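Local structure of naphthalene dioxygenase large subunit (Rhodococcus sp., 2B1X) at residues E39-H44 and E429-L434; C74-E77 and I81-H84; F293-V298 and P416-E421. The protein belongs to the ring-hydroxylating alpha subunits, pairing a domain built round a Rieske [2Fe-2S] cluster with a catalytic domain that holds a separate iron ion. All blocks are in the same frame, centred on the assembly; numbering follows the deposited sequence.

Contact 1: E39-H44 and E429-L434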
ATOM      1  N   GLU A  39      23.305  -6.434  -4.971  1.00 11.85           N
ATOM      2  CA  GLU A  39      24.568  -7.064  -4.622  1.00 14.01           C
ATOM      3  C   GLU A  39      25.739  -6.513  -5.465  1.00 14.16           C
ATOM      4  O   GLU A  39      26.803  -6.140  -4.930  1.00 14.23           O
ATOM      5  CB  GLU A  39      24.446  -8.568  -4.826  1.00 15.09           C
ATOM      6  CG  GLU A  39      25.701  -9.352  -4.458  1.00 21.42           C
ATOM      7  CD  GLU A  39      25.646 -10.784  -4.955  1.00 29.85           C
ATOM      8  OE1 GLU A  39      24.872 -11.579  -4.367  1.00 34.19           O
ATOM      9  OE2 GLU A  39      26.366 -11.106  -5.939  1.00 35.05           O
ATOM     10  N   ARG A  40      25.557  -6.478  -6.781  1.00 13.60           N
ATOM     11  CA  ARG A  40      26.678  -6.267  -7.675  1.00 13.65           C
ATOM     12  C   ARG A  40      27.104  -4.824  -7.761  1.00 13.46           C
ATOM     13  O   ARG A  40      28.297  -4.561  -7.953  1.00 13.30           O
ATOM     14  CB  ARG A  40      26.421  -6.868  -9.047  1.00 14.13           C
ATOM     15  CG  ARG A  40      26.340  -8.359  -8.933  1.00 15.29           C
ATOM     16  CD  ARG A  40      26.806  -9.130 -10.091  1.00 20.35           C
ATOM     17  NE  ARG A  40      26.707 -10.563  -9.803  1.00 23.03           N
ATOM     18  CZ  ARG A  40      26.828 -11.530 -10.704  1.00 23.68           C
ATOM     19  NH1 ARG A  40      27.059 -11.232 -11.993  1.00 21.37           N
ATOM     20  NH2 ARG A  40      26.723 -12.792 -10.293  1.00 25.07           N
ATOM     21  N   ILE A  41      26.163  -3.890  -7.584  1.00 12.21           N
ATOM     22  CA  ILE A  41      26.558  -2.480  -7.456  1.00 12.85           C
ATOM     23  C   ILE A  41      26.691  -2.052  -6.000  1.00 12.37           C
ATOM     24  O   ILE A  41      27.768  -1.695  -5.589  1.00 11.18           O
ATOM     25  CB  ILE A  41      25.610  -1.512  -8.244  1.00 12.85           C
ATOM     26  CG1 ILE A  41      26.087  -1.375  -9.698  1.00 13.71           C
ATOM     27  CG2 ILE A  41      25.632  -0.148  -7.647  1.00 13.47           C
ATOM     28  CD1 ILE A  41      25.719  -2.506 -10.569  1.00 12.88           C
ATOM     29  N   PHE A  42      25.605  -2.141  -5.226  1.00 12.30           N
ATOM     30  CA  PHE A  42      25.570  -1.552  -3.887  1.00 12.57           C
ATOM     31  C   PHE A  42      26.330  -2.350  -2.843  1.00 12.70           C
ATOM     32  O   PHE A  42      26.715  -1.808  -1.798  1.00 12.86           O
ATOM     33  CB  PHE A  42      24.133  -1.168  -3.471  1.00 11.78           C
ATOM     34  CG  PHE A  42      23.556  -0.049  -4.312  1.00 12.55           C
ATOM     35  CD1 PHE A  42      22.603  -0.322  -5.312  1.00 11.22           C
ATOM     36  CD2 PHE A  42      24.006   1.258  -4.162  1.00 11.09           C
ATOM     37  CE1 PHE A  42      22.119   0.666  -6.114  1.00 11.60           C
ATOM     38  CE2 PHE A  42      23.513   2.289  -4.963  1.00 10.23           C
ATOM     39  CZ  PHE A  42      22.571   2.009  -5.943  1.00 10.98           C
ATOM     40  N   GLY A  43      26.583  -3.623  -3.139  1.00 12.95           N
ATOM     41  CA  GLY A  43      27.455  -4.420  -2.306  1.00 13.33           C
ATOM     42  C   GLY A  43      28.942  -4.289  -2.615  1.00 14.37           C
ATOM     43  O   GLY A  43      29.769  -4.848  -1.889  1.00 14.63           O
ATOM     44  N   HIS A  44      29.301  -3.525  -3.654  1.00 14.47           N
ATOM     45  CA  HIS A  44      30.711  -3.384  -3.996  1.00 14.70           C
ATOM     46  C   HIS A  44      31.201  -1.941  -4.081  1.00 14.61           C
ATOM     47  O   HIS A  44      32.280  -1.634  -3.617  1.00 15.56           O
ATOM     48  CB  HIS A  44      31.007  -4.141  -5.286  1.00 14.88           C
ATOM     49  CG  HIS A  44      30.978  -5.623  -5.110  1.00 15.69           C
ATOM     50  ND1 HIS A  44      29.818  -6.368  -5.207  1.00 16.22           N
ATOM     51  CD2 HIS A  44      31.963  -6.497  -4.796  1.00 15.56           C
ATOM     52  CE1 HIS A  44      30.094  -7.639  -4.971  1.00 15.34           C
ATOM     53  NE2 HIS A  44      31.392  -7.746  -4.731  1.00 17.44           N
ATOM     54  N   GLU A 429      28.113   1.871 -18.895  1.00 11.73           N
ATOM     55  CA  GLU A 429      29.131   0.861 -19.200  1.00 12.06           C
ATOM     56  C   GLU A 429      29.701   0.273 -17.924  1.00 11.41           C
ATOM     57  O   GLU A 429      29.824  -0.972 -17.808  1.00 12.82           O
ATOM     58  CB  GLU A 429      30.281   1.445 -20.071  1.00 12.07           C
ATOM     59  CG  GLU A 429      31.383   0.427 -20.358  1.00 15.47           C
ATOM     60  CD  GLU A 429      32.482   0.927 -21.281  1.00 22.28           C
ATOM     61  OE1 GLU A 429      33.060   2.009 -21.041  1.00 25.16           O
ATOM     62  OE2 GLU A 429      32.796   0.207 -22.243  1.00 26.72           O
ATOM     63  N   TYR A 430      30.082   1.138 -16.986  1.00 10.52           N
ATOM     64  CA  TYR A 430      30.608   0.678 -15.707  1.00 10.76           C
ATOM     65  C   TYR A 430      29.539  -0.106 -14.929  1.00 10.85           C
ATOM     66  O   TYR A 430      29.826  -1.135 -14.359  1.00 10.78           O
ATOM     67  CB  TYR A 430      31.178   1.820 -14.865  1.00 10.41           C
ATOM     68  CG  TYR A 430      31.914   1.377 -13.595  1.00 11.45           C
ATOM     69  CD1 TYR A 430      32.994   0.474 -13.645  1.00 12.52           C
ATOM     70  CD2 TYR A 430      31.514   1.857 -12.331  1.00 11.24           C
ATOM     71  CE1 TYR A 430      33.655   0.068 -12.468  1.00 11.69           C
ATOM     72  CE2 TYR A 430      32.180   1.483 -11.171  1.00  9.38           C
ATOM     73  CZ  TYR A 430      33.230   0.571 -11.246  1.00 10.83           C
ATOM     74  OH  TYR A 430      33.866   0.216 -10.093  1.00 11.07           O
ATOM     75  N   TRP A 431      28.297   0.386 -14.955  1.00 10.52           N
ATOM     76  CA  TRP A 431      27.190  -0.292 -14.261  1.00 10.51           C
ATOM     77  C   TRP A 431      27.072  -1.720 -14.849  1.00 10.63           C
ATOM     78  O   TRP A 431      26.992  -2.676 -14.112  1.00 10.78           O
ATOM     79  CB  TRP A 431      25.889   0.543 -14.456  1.00 10.25           C
ATOM     80  CG  TRP A 431      24.646  -0.069 -13.876  1.00  9.98           C
ATOM     81  CD1 TRP A 431      24.163   0.128 -12.642  1.00  8.51           C
ATOM     82  CD2 TRP A 431      23.759  -0.978 -14.522  1.00 11.86           C
ATOM     83  NE1 TRP A 431      23.005  -0.588 -12.445  1.00 11.95           N
ATOM     84  CE2 TRP A 431      22.725  -1.283 -13.592  1.00 12.07           C
ATOM     85  CE3 TRP A 431      23.715  -1.565 -15.797  1.00 10.20           C
ATOM     86  CZ2 TRP A 431      21.679  -2.183 -13.878  1.00 11.49           C
ATOM     87  CZ3 TRP A 431      22.667  -2.451 -16.090  1.00 10.80           C
ATOM     88  CH2 TRP A 431      21.654  -2.738 -15.128  1.00 11.48           C
ATOM     89  N   MET A 432      27.113  -1.832 -16.179  1.00 10.62           N
ATOM     90  CA  MET A 432      26.985  -3.114 -16.858  1.00 12.04           C
ATOM     91  C   MET A 432      28.170  -4.042 -16.575  1.00 11.85           C
ATOM     92  O   MET A 432      27.962  -5.228 -16.337  1.00 12.16           O
ATOM     93  CB  MET A 432      26.776  -2.921 -18.369  1.00 12.27           C
ATOM     94  CG  MET A 432      25.345  -2.476 -18.759  1.00 13.93           C
ATOM     95  SD  MET A 432      25.137  -2.473 -20.560  1.00 16.31           S
ATOM     96  CE  MET A 432      25.957  -0.925 -21.014  1.00 14.31           C
ATOM     97  N   GLN A 433      29.392  -3.501 -16.530  1.00 11.49           N
ATOM     98  CA  GLN A 433      30.554  -4.299 -16.139  1.00 12.57           C
ATOM     99  C   GLN A 433      30.359  -4.891 -14.728  1.00 12.73           C
ATOM    100  O   GLN A 433      30.627  -6.074 -14.499  1.00 13.16           O
ATOM    101  CB  GLN A 433      31.852  -3.494 -16.238  1.00 12.58           C
ATOM    102  CG  GLN A 433      32.219  -3.124 -17.709  1.00 14.32           C
ATOM    103  CD  GLN A 433      33.309  -2.084 -17.820  1.00 15.46           C
ATOM    104  OE1 GLN A 433      33.519  -1.309 -16.901  1.00 16.67           O
ATOM    105  NE2 GLN A 433      33.989  -2.037 -18.985  1.00 17.73           N
ATOM    106  N   LEU A 434      29.880  -4.066 -13.800  1.00 12.91           N
ATOM    107  CA  LEU A 434      29.705  -4.507 -12.421  1.00 13.07           C
ATOM    108  C   LEU A 434      28.600  -5.565 -12.303  1.00 12.87           C
ATOM    109  O   LEU A 434      28.744  -6.510 -11.547  1.00 12.50           O
ATOM    110  CB  LEU A 434      29.445  -3.330 -11.474  1.00 12.64           C
ATOM    111  CG  LEU A 434      30.613  -2.398 -11.154  1.00 14.23           C
ATOM    112  CD1 LEU A 434      30.128  -1.270 -10.258  1.00 14.78           C
ATOM    113  CD2 LEU A 434      31.769  -3.156 -10.451  1.00 12.97           C
TER
HETATM  114  O   HOH W   1      30.178  -6.393  -9.166  1.00 21.88           O

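Contact 2: C74-E77 and I81-H84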
ATOM      1  N   CYS A  74      29.103   8.170  12.982  1.00 12.71           N
ATOM      2  CA  CYS A  74      29.286   9.024  14.153  1.00 14.12           C
ATOM      3  C   CYS A  74      30.721   9.468  14.365  1.00 14.52           C
ATOM      4  O   CYS A  74      31.648   8.909  13.783  1.00 15.24           O
ATOM      5  CB  CYS A  74      28.741   8.344  15.412  1.00 14.58           C
ATOM      6  SG  CYS A  74      29.594   6.825  15.912  1.00 17.84           S
ATOM      7  N   ARG A  75      30.889  10.525  15.146  1.00 14.54           N
ATOM      8  CA  ARG A  75      32.202  10.924  15.630  1.00 15.06           C
ATOM      9  C   ARG A  75      32.257  10.402  17.054  1.00 15.28           C
ATOM     10  O   ARG A  75      31.428  10.778  17.899  1.00 14.96           O
ATOM     11  CB  ARG A  75      32.371  12.450  15.605  1.00 15.16           C
ATOM     12  CG  ARG A  75      33.833  12.930  15.870  1.00 16.67           C
ATOM     13  CD  ARG A  75      34.040  14.423  15.699  1.00 16.33           C
ATOM     14  NE  ARG A  75      33.620  14.929  14.389  1.00 18.92           N
ATOM     15  CZ  ARG A  75      34.399  15.030  13.308  1.00 19.96           C
ATOM     16  NH1 ARG A  75      35.661  14.647  13.332  1.00 22.57           N
ATOM     17  NH2 ARG A  75      33.900  15.517  12.192  1.00 18.73           N
ATOM     18  N   ASP A  76      33.206   9.517  17.333  1.00 15.69           N
ATOM     19  CA  ASP A  76      33.171   8.836  18.641  1.00 16.84           C
ATOM     20  C   ASP A  76      33.832   9.672  19.737  1.00 17.61           C
ATOM     21  O   ASP A  76      34.306  10.799  19.472  1.00 17.54           O
ATOM     22  CB  ASP A  76      33.694   7.383  18.572  1.00 15.80           C
ATOM     23  CG  ASP A  76      35.202   7.278  18.370  1.00 16.46           C
ATOM     24  OD1 ASP A  76      35.969   8.274  18.541  1.00 16.35           O
ATOM     25  OD2 ASP A  76      35.707   6.197  18.017  1.00 15.69           O
ATOM     26  N   GLU A  77      33.875   9.133  20.955  1.00 18.38           N
ATOM     27  CA  GLU A  77      34.423   9.896  22.085  1.00 19.91           C
ATOM     28  C   GLU A  77      35.940  10.180  21.990  1.00 19.48           C
ATOM     29  O   GLU A  77      36.439  11.052  22.689  1.00 20.22           O
ATOM     30  CB  GLU A  77      34.004   9.293  23.439  1.00 19.81           C
ATOM     31  CG  GLU A  77      32.481   9.255  23.630  1.00 25.05           C
ATOM     32  CD  GLU A  77      31.846  10.606  23.998  1.00 27.89           C
ATOM     33  OE1 GLU A  77      32.092  11.087  25.131  1.00 31.39           O
ATOM     34  OE2 GLU A  77      31.096  11.179  23.173  1.00 25.11           O
ATOM     35  N   ILE A  81      35.923   8.954  13.180  1.00 18.35           N
ATOM     36  CA  ILE A  81      34.680   8.746  12.439  1.00 17.48           C
ATOM     37  C   ILE A  81      34.473   7.251  12.336  1.00 16.94           C
ATOM     38  O   ILE A  81      35.372   6.540  11.901  1.00 16.34           O
ATOM     39  CB  ILE A  81      34.702   9.366  11.007  1.00 17.46           C
ATOM     40  CG1 ILE A  81      34.930  10.883  11.043  1.00 19.42           C
ATOM     41  CG2 ILE A  81      33.401   9.000  10.243  1.00 16.88           C
ATOM     42  CD1 ILE A  81      33.891  11.676  11.777  1.00 21.88           C
ATOM     43  N   ARG A  82      33.274   6.812  12.728  1.00 15.94           N
ATOM     44  CA  ARG A  82      32.860   5.419  12.710  1.00 16.32           C
ATOM     45  C   ARG A  82      31.630   5.245  11.861  1.00 15.90           C
ATOM     46  O   ARG A  82      30.846   6.185  11.715  1.00 15.44           O
ATOM     47  CB  ARG A  82      32.485   4.958  14.122  1.00 16.54           C
ATOM     48  CG  ARG A  82      33.577   5.133  15.118  1.00 17.85           C
ATOM     49  CD  ARG A  82      34.612   4.038  15.048  1.00 20.10           C
ATOM     50  NE  ARG A  82      35.716   4.236  15.986  1.00 22.74           N
ATOM     51  CZ  ARG A  82      36.495   3.248  16.412  1.00 24.82           C
ATOM     52  NH1 ARG A  82      36.274   1.994  15.987  1.00 24.95           N
ATOM     53  NH2 ARG A  82      37.489   3.502  17.265  1.00 25.01           N
ATOM     54  N   GLY A  83      31.482   4.035  11.319  1.00 14.89           N
ATOM     55  CA  GLY A  83      30.274   3.569  10.673  1.00 14.86           C
ATOM     56  C   GLY A  83      29.949   2.195  11.259  1.00 14.83           C
ATOM     57  O   GLY A  83      30.719   1.261  11.075  1.00 14.82           O
ATOM     58  N   HIS A  84      28.823   2.107  11.980  1.00 13.34           N
ATOM     59  CA  HIS A  84      28.391   0.900  12.675  1.00 12.49           C
ATOM     60  C   HIS A  84      27.088   0.408  12.110  1.00 11.90           C
ATOM     61  O   HIS A  84      26.134   1.178  12.052  1.00 11.07           O
ATOM     62  CB  HIS A  84      28.040   1.207  14.137  1.00 12.37           C
ATOM     63  CG  HIS A  84      29.100   1.910  14.915  1.00 13.96           C
ATOM     64  ND1 HIS A  84      30.363   1.377  15.120  1.00 13.88           N
ATOM     65  CD2 HIS A  84      29.057   3.068  15.611  1.00 12.52           C
ATOM     66  CE1 HIS A  84      31.065   2.208  15.866  1.00 13.26           C
ATOM     67  NE2 HIS A  84      30.289   3.226  16.197  1.00 13.81           N
TER
HETATM   68  O   HOH W   2      38.233   6.182  19.107  1.00 40.30           O

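Contact 3: F293-V298 and P416-E421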
ATOM      1  N   PHE A 293      27.699  26.649 -14.296  1.00 13.19           N
ATOM      2  CA  PHE A 293      27.091  25.385 -13.863  1.00 12.67           C
ATOM      3  C   PHE A 293      28.088  24.250 -13.856  1.00 12.57           C
ATOM      4  O   PHE A 293      28.874  24.088 -14.809  1.00 12.28           O
ATOM      5  CB  PHE A 293      25.950  24.957 -14.778  1.00 13.02           C
ATOM      6  CG  PHE A 293      24.934  26.019 -14.995  1.00 15.68           C
ATOM      7  CD1 PHE A 293      24.911  26.729 -16.191  1.00 15.98           C
ATOM      8  CD2 PHE A 293      23.984  26.305 -14.017  1.00 17.69           C
ATOM      9  CE1 PHE A 293      23.972  27.718 -16.406  1.00 17.33           C
ATOM     10  CE2 PHE A 293      23.052  27.313 -14.223  1.00 17.50           C
ATOM     11  CZ  PHE A 293      23.052  28.022 -15.414  1.00 17.02           C
ATOM     12  N   ILE A 294      28.053  23.465 -12.781  1.00 12.30           N
ATOM     13  CA  ILE A 294      28.738  22.184 -12.756  1.00 11.75           C
ATOM     14  C   ILE A 294      27.700  21.175 -12.324  1.00 11.64           C
ATOM     15  O   ILE A 294      27.023  21.373 -11.320  1.00 10.97           O
ATOM     16  CB  ILE A 294      29.876  22.171 -11.726  1.00 12.21           C
ATOM     17  CG1 ILE A 294      30.951  23.199 -12.063  1.00 12.20           C
ATOM     18  CG2 ILE A 294      30.514  20.790 -11.635  1.00 12.08           C
ATOM     19  CD1 ILE A 294      31.855  23.538 -10.831  1.00 13.72           C
ATOM     20  N   HIS A 295      27.626  20.079 -13.053  1.00 11.39           N
ATOM     21  CA  HIS A 295      26.739  18.971 -12.703  1.00 11.88           C
ATOM     22  C   HIS A 295      27.496  17.657 -12.912  1.00 12.07           C
ATOM     23  O   HIS A 295      28.248  17.534 -13.875  1.00 12.57           O
ATOM     24  CB  HIS A 295      25.488  19.013 -13.580  1.00 11.65           C
ATOM     25  CG  HIS A 295      25.791  18.934 -15.053  1.00 14.40           C
ATOM     26  ND1 HIS A 295      25.785  17.750 -15.755  1.00 18.83           N
ATOM     27  CD2 HIS A 295      26.152  19.893 -15.941  1.00 15.69           C
ATOM     28  CE1 HIS A 295      26.104  17.986 -17.021  1.00 17.31           C
ATOM     29  NE2 HIS A 295      26.311  19.283 -17.163  1.00 15.15           N
ATOM     30  N   GLY A 296      27.322  16.688 -12.007  1.00 11.83           N
ATOM     31  CA  GLY A 296      28.036  15.440 -12.136  1.00 11.32           C
ATOM     32  C   GLY A 296      27.489  14.355 -11.240  1.00 11.51           C
ATOM     33  O   GLY A 296      26.647  14.584 -10.359  1.00 10.85           O
ATOM     34  N   THR A 297      27.968  13.147 -11.475  1.00 11.28           N
ATOM     35  CA  THR A 297      27.595  12.048 -10.609  1.00 11.74           C
ATOM     36  C   THR A 297      28.856  11.313 -10.231  1.00 11.86           C
ATOM     37  O   THR A 297      29.704  11.022 -11.085  1.00 11.25           O
ATOM     38  CB  THR A 297      26.612  11.117 -11.344  1.00 11.89           C
ATOM     39  OG1 THR A 297      25.357  11.793 -11.447  1.00 12.19           O
ATOM     40  CG2 THR A 297      26.332   9.853 -10.528  1.00 13.15           C
ATOM     41  N   VAL A 298      28.988  11.071  -8.933  1.00 11.06           N
ATOM     42  CA  VAL A 298      29.952  10.119  -8.417  1.00 11.57           C
ATOM     43  C   VAL A 298      29.299   8.715  -8.376  1.00 10.99           C
ATOM     44  O   VAL A 298      28.400   8.443  -7.577  1.00 10.94           O
ATOM     45  CB  VAL A 298      30.428  10.517  -6.995  1.00 11.37           C
ATOM     46  CG1 VAL A 298      31.519   9.578  -6.524  1.00 10.72           C
ATOM     47  CG2 VAL A 298      30.932  11.968  -7.004  1.00 10.19           C
ATOM     48  N   PRO A 416      34.696  19.268 -26.046  1.00 15.20           N
ATOM     49  CA  PRO A 416      34.593  20.738 -25.968  1.00 15.71           C
ATOM     50  C   PRO A 416      33.164  21.306 -26.139  1.00 16.04           C
ATOM     51  O   PRO A 416      32.972  22.395 -26.725  1.00 16.23           O
ATOM     52  CB  PRO A 416      35.512  21.221 -27.122  1.00 15.30           C
ATOM     53  CG  PRO A 416      35.375  20.116 -28.179  1.00 15.76           C
ATOM     54  CD  PRO A 416      35.083  18.820 -27.400  1.00 14.46           C
ATOM     55  N   LEU A 417      32.179  20.579 -25.633  1.00 16.03           N
ATOM     56  CA  LEU A 417      30.817  21.058 -25.532  1.00 16.63           C
ATOM     57  C   LEU A 417      30.153  20.217 -24.441  1.00 17.22           C
ATOM     58  O   LEU A 417      30.687  19.166 -24.066  1.00 18.12           O
ATOM     59  CB  LEU A 417      30.098  20.931 -26.886  1.00 16.62           C
ATOM     60  CG  LEU A 417      29.642  19.537 -27.369  1.00 18.28           C
ATOM     61  CD1 LEU A 417      28.695  19.635 -28.569  1.00 19.73           C
ATOM     62  CD2 LEU A 417      30.829  18.646 -27.725  1.00 18.49           C
ATOM     63  N   ASP A 418      28.984  20.634 -23.960  1.00 17.27           N
ATOM     64  CA  ASP A 418      28.235  19.842 -22.974  1.00 16.87           C
ATOM     65  C   ASP A 418      26.857  19.357 -23.486  1.00 17.00           C
ATOM     66  O   ASP A 418      25.988  18.975 -22.699  1.00 17.70           O
ATOM     67  CB  ASP A 418      28.149  20.593 -21.630  1.00 16.26           C
ATOM     68  CG  ASP A 418      27.815  19.673 -20.447  1.00 18.38           C
ATOM     69  OD1 ASP A 418      28.052  18.431 -20.512  1.00 17.36           O
ATOM     70  OD2 ASP A 418      27.251  20.108 -19.412  1.00 17.67           O
ATOM     71  N   TYR A 419      26.651  19.370 -24.801  1.00 16.01           N
ATOM     72  CA  TYR A 419      25.595  18.577 -25.402  1.00 16.01           C
ATOM     73  C   TYR A 419      26.253  17.281 -25.903  1.00 15.00           C
ATOM     74  O   TYR A 419      26.740  17.215 -27.015  1.00 14.51           O
ATOM     75  CB  TYR A 419      24.894  19.306 -26.580  1.00 16.40           C
ATOM     76  CG  TYR A 419      23.919  20.389 -26.175  1.00 18.09           C
ATOM     77  CD1 TYR A 419      23.761  21.524 -26.976  1.00 20.49           C
ATOM     78  CD2 TYR A 419      23.182  20.308 -24.968  1.00 19.09           C
ATOM     79  CE1 TYR A 419      22.869  22.560 -26.605  1.00 22.86           C
ATOM     80  CE2 TYR A 419      22.295  21.332 -24.584  1.00 21.30           C
ATOM     81  CZ  TYR A 419      22.148  22.465 -25.419  1.00 24.26           C
ATOM     82  OH  TYR A 419      21.289  23.502 -25.078  1.00 24.93           O
ATOM     83  N   ALA A 420      26.319  16.286 -25.043  1.00 13.47           N
ATOM     84  CA  ALA A 420      26.859  14.984 -25.421  1.00 13.66           C
ATOM     85  C   ALA A 420      26.243  13.963 -24.485  1.00 13.12           C
ATOM     86  O   ALA A 420      25.609  14.341 -23.497  1.00 13.13           O
ATOM     87  CB  ALA A 420      28.379  14.957 -25.331  1.00 12.43           C
ATOM     88  N   GLU A 421      26.396  12.685 -24.823  1.00 12.75           N
ATOM     89  CA  GLU A 421      25.905  11.593 -23.986  1.00 11.80           C
ATOM     90  C   GLU A 421      27.019  10.586 -23.684  1.00 12.41           C
ATOM     91  O   GLU A 421      26.757   9.421 -23.276  1.00 12.60           O
ATOM     92  CB  GLU A 421      24.655  10.937 -24.597  1.00 12.45           C
ATOM     93  CG  GLU A 421      23.413  11.811 -24.451  1.00 11.51           C
ATOM     94  CD  GLU A 421      22.227  11.410 -25.322  1.00 12.45           C
ATOM     95  OE1 GLU A 421      22.438  10.840 -26.415  1.00 14.25           O
ATOM     96  OE2 GLU A 421      21.067  11.701 -24.906  1.00 12.96           O
TER

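Contact 1: E39-H44 and E429-L434
The indole of Trp-431 carries the CD1 methyl of Ile-41 over one face, at 4.0 Å from the centroid of the five-membered ring and 27° off its normal, a CH-pi contact. Round the rim of the same indole, Met-432 CG lies in the ring plane and NE1 is hydrogen-bonded to Glu-37. Ile-41 serves two aromatic rings with its two branches. With chi1 at -87°, CG2 is set roughly opposite the backbone N and sits over the centre of the Phe-42 ring, while the CG1 arm reaches across to helix 422-436, where CD1 meets Leu-434 CB at 3.9 Å. The isoleucine crosses both the tryptophan and the leucine at about a right angle. Here the chain around residues 40-41, on helix 31-40 and just after it, packs against helix 422-436, so an early part of the chain is joined to the last helix of the model; Leu-10 of helix 4-16 and Val-33 add to the apolar surroundings of Trp-431. Arg-40 lays its aliphatic part by Leu-434 O (CB at 3.4 Å), CD still beside it, and only the guanidinium leads away, to Met-435 O and a salt bridge with Glu-438. A water bridges the two backbones, donating to Arg-40 O at 2.9 Å and to Leu-434 O at 2.8 Å. On the loop that follows, His-44 ND1 donates to Glu-39 O (3.0 Å), approaching 26° out of the carbonyl plane, and the same oxygen takes a weak bond from Gly-43 N.

Contact 2: C74-E77 and I81-H84
Asp-76 and Arg-82 meet at a slant, with carboxylate and guanidinium planes 45° apart. NE of Arg-82 donates to Asp-76 OD2 at 2.8 Å, reaching that oxygen on its anti side and 31° out of the carboxylate plane; Arg-82 NH2 adds a weak bond to the same atom. The guanidinium therefore grips one oxygen instead of lying flush against both. A water donates to OD2 as well. The first torsion of the aspartate (chi1 72°) puts CG between the backbone N and the carbonyl carbon, and OD1, bonded to the amides of Gly-78 and Glu-80 in the turn, holds it there. These residues belong to the beta hairpin of strands 69-75 and 81-85 in the Rieske domain. Cys-74 and Arg-82 form an antiparallel hydrogen-bonded pair in it, with N-to-O distances of 2.9 Å both from Cys-74 N to Arg-82 O and from Arg-82 N to Cys-74 O. On the sheet face shared with Arg-82, Cys-74 SG approaches the His-84 ring obliquely, 3.7 Å from NE2, a nitrogen hydrogen-bonded to Asn-117 O. On the other face Ile-81 CD1 sits over the centre of the Arg-75 guanidinium, 3.7 Å above its plane, while Arg-75 NE is hydrogen-bonded to Ile-55 O. With one carboxylate oxygen engaged by turn amides and the other by an arginine and water, Asp-76 probably remains ionised and couples the turn electrostatically to the returning strand.

Contact 3: F293-V298 and P416-E421
A histidine-carboxylate hydrogen bond, from His-295 to Asp-418, ties a strand of the catalytic domain's sheet to the loop that leads into helix 422-436. His-295 NE2 donates to Asp-418 OD2 at 2.6 Å with an N-H...O angle of 162°, a short and fairly straight bond. The two side chains come from opposite directions, and their flat groups are nearly coplanar, 21° apart. OD2 lies at the edge of the imidazole close to the ring plane and accepts with its syn lone pair, on the side of the other carboxylate oxygen. Since the backbones stay well apart, with 10.4 Å between His-295 CA and Asp-418 CA, this pair of side chains makes the whole link. Strand 293-298 runs inside the large antiparallel sheet of a Bet v 1-like domain, between strands 302-309 and 250-254, and the histidine projects from it with its side chain about 9 Å, at the nearest atom, from the iron ion that His-216, His-221 and Asp-372 bind. Close by lies a molecule of 2-methyl-2,4-pentanediol, probably from the crystallisation liquor. Each polar group has a second partner that fixes its rotation: His-295 ND1 is hydrogen-bonded to Phe-210 O, and Asp-418 OD1 to His-242 ND1. With CG of Asp-418 anti to the backbone N (chi1 -161°), the carboxylate extends from the loop toward the strand. Farther along that loop, Glu-421 takes the N-cap position of helix 422-436 and forms a salt bridge with Arg-91 of another copy of this subunit and a hydrogen bond with His-90 of the same copy, both part of its cluster pocket.

In the fold
Along the chain, contact 1 spans nearly everything: its segments lie 385 residues apart, and both other contacts fall between them, the hairpin of contact 2 first and contact 3 later. Contacts 1 and 3 are linked by helix 422-436: the loop of contact 3 leads into it, and its later residues form one side of contact 1; the centres are 22 Å apart. Contact 2 lies in an antiparallel sheet of the Rieske domain, and contact 3 ties a strand of the catalytic domain's large antiparallel sheet to a loop; their centres are 35 Å apart, on opposite sides of the chain's centre. One subunit thus keeps its two metal centres in separate domains, while residues 416-421 face the cluster pocket of another subunit.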